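Local coordinates for SusD homolog (PDB 3SGH), which probably binds glycans at the cell surface as a SusD-like outer membrane lipoprotein of a gut Bacteroides, at residues K183-F187 with V219-D225. Sequence-based numbering, arbitrary orientation. Where two conformers were deposited one is given.
Sequences KWLKF and VMESVGD
Lys186 reaches out from its helix and sets its ammonium on the carboxylate of Asp225. The salt bridge runs from Lys186 NZ to Asp225 OD1 at 2.9 Å, with the nitrogen standing above the carboxylate plane, 52° out of it. The two side chains cross at about a right angle. A bend at chi3 (-74°) brings the lysine tip to the acid after CB and CG have passed along the backbone of Val219 and Met220. One water also joins the pair, accepting from Lys186 NZ and donating to Asp225 OD2. One turn earlier, Lys183 NZ donates to the carbonyl oxygen of Gly224 at 3.0 Å, again from above the plane. Lys183 NZ stays 4.9 Å from Asp225 OD1, not in contact, but its charge probably adds some attraction. A second water donates to the carbonyl oxygens of Lys183 and Asp225. On the apolar side, Met220, a selenomethionine, lies alongside Phe187, its CE 3.7 Å from Phe187 CD2. Trp184 CZ3 sits above one face of the Phe187 ring, offset toward its rim, and Tyr28 meets that ring with planes at about 90°.

Asp225 is itself held by its own loop. Its OD2 accepts from Glu221 N at 2.9 Å, in a nearly straight bond to the anti lone pair, and from Ser222 N at 3.1 Å. OD2 thus gathers the loop amides, while OD1 takes the direct bond from Lys186. With an alanine in place of Asp225, Lys186 is likely to lose its countercharge and the two amides their shared acceptor. Further out, Thr190 OG1 bonds Met220 N, and Glu221 pairs with Arg326. The contact fastens the loop that leaves helix 204-217 for strand 227-229 back onto helix 181-198, within the alpha-alpha superhelix of this SusD-like protein.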
loop_
_atom_site.group_PDB
_atom_site.type_symbol
_atom_site.label_atom_id
_atom_site.label_comp_id
_atom_site.label_asym_id
_atom_site.label_seq_id
_atom_site.Cartn_x
_atom_site.Cartn_y
_atom_site.Cartn_z
ATOM N N LYS A 183 -11.545 -13.050 12.683
ATOM C CA LYS A 183 -10.386 -12.195 12.316
ATOM C C LYS A 183 -10.476 -11.833 10.837
ATOM O O LYS A 183 -10.291 -10.666 10.454
ATOM C CB LYS A 183 -9.062 -12.879 12.566
ATOM C CG LYS A 183 -8.705 -13.138 13.998
ATOM C CD LYS A 183 -8.265 -11.892 14.744
ATOM C CE LYS A 183 -7.828 -12.188 16.235
ATOM N NZ LYS A 183 -6.548 -12.957 16.367
ATOM N N TRP A 184 -10.815 -12.815 10.010
ATOM C CA TRP A 184 -11.015 -12.500 8.603
ATOM C C TRP A 184 -12.163 -11.508 8.370
ATOM O O TRP A 184 -12.125 -10.695 7.437
ATOM C CB TRP A 184 -11.224 -13.734 7.755
ATOM C CG TRP A 184 -9.980 -14.487 7.457
ATOM C CD1 TRP A 184 -9.630 -15.695 7.950
ATOM C CD2 TRP A 184 -8.908 -14.072 6.599
ATOM N NE1 TRP A 184 -8.412 -16.089 7.438
ATOM C CE2 TRP A 184 -7.940 -15.100 6.617
ATOM C CE3 TRP A 184 -8.683 -12.938 5.807
ATOM C CZ2 TRP A 184 -6.769 -15.029 5.879
ATOM C CZ3 TRP A 184 -7.500 -12.863 5.089
ATOM C CH2 TRP A 184 -6.565 -13.909 5.132
ATOM N N LEU A 185 -13.181 -11.551 9.213
ATOM C CA LEU A 185 -14.329 -10.643 9.023
ATOM C C LEU A 185 -13.903 -9.209 9.285
ATOM O O LEU A 185 -14.287 -8.313 8.553
ATOM C CB LEU A 185 -15.489 -11.056 9.941
ATOM C CG LEU A 185 -16.815 -10.304 9.732
ATOM C CD1 LEU A 185 -17.419 -10.590 8.382
ATOM C CD2 LEU A 185 -17.821 -10.677 10.893
ATOM N N LYS A 186 -13.132 -8.987 10.343
ATOM C CA LYS A 186 -12.583 -7.674 10.641
ATOM C C LYS A 186 -11.660 -7.220 9.528
ATOM O O LYS A 186 -11.716 -6.062 9.111
ATOM C CB LYS A 186 -11.862 -7.661 12.013
ATOM C CG LYS A 186 -12.825 -7.719 13.184
ATOM C CD LYS A 186 -12.096 -7.716 14.540
ATOM C CE LYS A 186 -11.456 -9.088 14.769
ATOM N NZ LYS A 186 -11.278 -9.535 16.193
ATOM N N PHE A 187 -10.829 -8.150 9.036
ATOM C CA PHE A 187 -9.927 -7.865 7.888
ATOM C C PHE A 187 -10.753 -7.406 6.687
ATOM O O PHE A 187 -10.469 -6.350 6.053
ATOM C CB PHE A 187 -9.097 -9.101 7.536
ATOM C CG PHE A 187 -8.149 -8.898 6.389
ATOM C CD1 PHE A 187 -8.593 -9.071 5.079
ATOM C CD2 PHE A 187 -6.798 -8.658 6.622
ATOM C CE1 PHE A 187 -7.711 -8.902 3.973
ATOM C CE2 PHE A 187 -5.906 -8.484 5.547
ATOM C CZ PHE A 187 -6.372 -8.615 4.203
ATOM N N VAL A 219 -14.525 -3.392 12.158
ATOM C CA VAL A 219 -13.161 -3.312 11.613
ATOM C C VAL A 219 -12.170 -3.767 12.688
ATOM O O VAL A 219 -12.550 -4.079 13.839
ATOM C CB VAL A 219 -12.850 -1.878 11.107
ATOM C CG1 VAL A 219 -13.745 -1.501 9.894
ATOM C CG2 VAL A 219 -13.033 -0.836 12.247
HETATM N N MSE A 220 -10.893 -3.795 12.337
HETATM C CA MSE A 220 -9.849 -4.158 13.316
HETATM C C MSE A 220 -9.841 -3.137 14.456
HETATM O O MSE A 220 -10.033 -1.928 14.237
HETATM C CB MSE A 220 -8.472 -4.198 12.673
HETATM C CG MSE A 220 -8.295 -5.245 11.627
HETATM SE SE MSE A 220 -6.508 -5.133 10.920
HETATM C CE MSE A 220 -6.752 -6.595 9.672
ATOM N N GLU A 221 -9.646 -3.628 15.681
ATOM C CA GLU A 221 -9.683 -2.776 16.878
ATOM C C GLU A 221 -8.464 -2.891 17.791
ATOM O O GLU A 221 -8.181 -1.942 18.513
ATOM C CB GLU A 221 -10.913 -3.074 17.714
ATOM C CG GLU A 221 -12.200 -2.744 17.001
ATOM C CD GLU A 221 -12.489 -1.252 16.927
ATOM O OE1 GLU A 221 -11.607 -0.415 17.260
ATOM O OE2 GLU A 221 -13.642 -0.900 16.547
ATOM N N SER A 222 -7.725 -3.984 17.686
ATOM C CA SER A 222 -6.557 -4.207 18.542
ATOM C C SER A 222 -5.426 -4.860 17.772
ATOM O O SER A 222 -5.643 -5.443 16.684
ATOM C CB SER A 222 -6.932 -5.106 19.717
ATOM O OG SER A 222 -7.291 -6.397 19.269
ATOM N N VAL A 223 -4.220 -4.772 18.318
ATOM C CA VAL A 223 -3.023 -5.310 17.626
ATOM C C VAL A 223 -3.122 -6.801 17.296
ATOM O O VAL A 223 -2.551 -7.240 16.296
ATOM C CB VAL A 223 -1.693 -4.982 18.364
ATOM C CG1 VAL A 223 -1.466 -3.481 18.380
ATOM C CG2 VAL A 223 -1.665 -5.563 19.773
ATOM N N GLY A 224 -3.869 -7.565 18.092
ATOM C CA GLY A 224 -4.087 -8.996 17.820
ATOM C C GLY A 224 -4.901 -9.257 16.563
ATOM O O GLY A 224 -4.994 -10.379 16.093
ATOM N N ASP A 225 -5.517 -8.210 16.033
ATOM C CA ASP A 225 -6.288 -8.310 14.820
ATOM C C ASP A 225 -5.461 -8.162 13.525
ATOM O O ASP A 225 -5.925 -8.514 12.423
ATOM C CB ASP A 225 -7.375 -7.226 14.814
ATOM C CG ASP A 225 -8.404 -7.385 15.933
ATOM O OD1 ASP A 225 -8.567 -8.490 16.456
ATOM O OD2 ASP A 225 -9.090 -6.376 16.291
HETATM O O HOH W 1 -8.693 -9.107 12.277
HETATM O O HOH W 2 -11.122 -6.865 17.901
#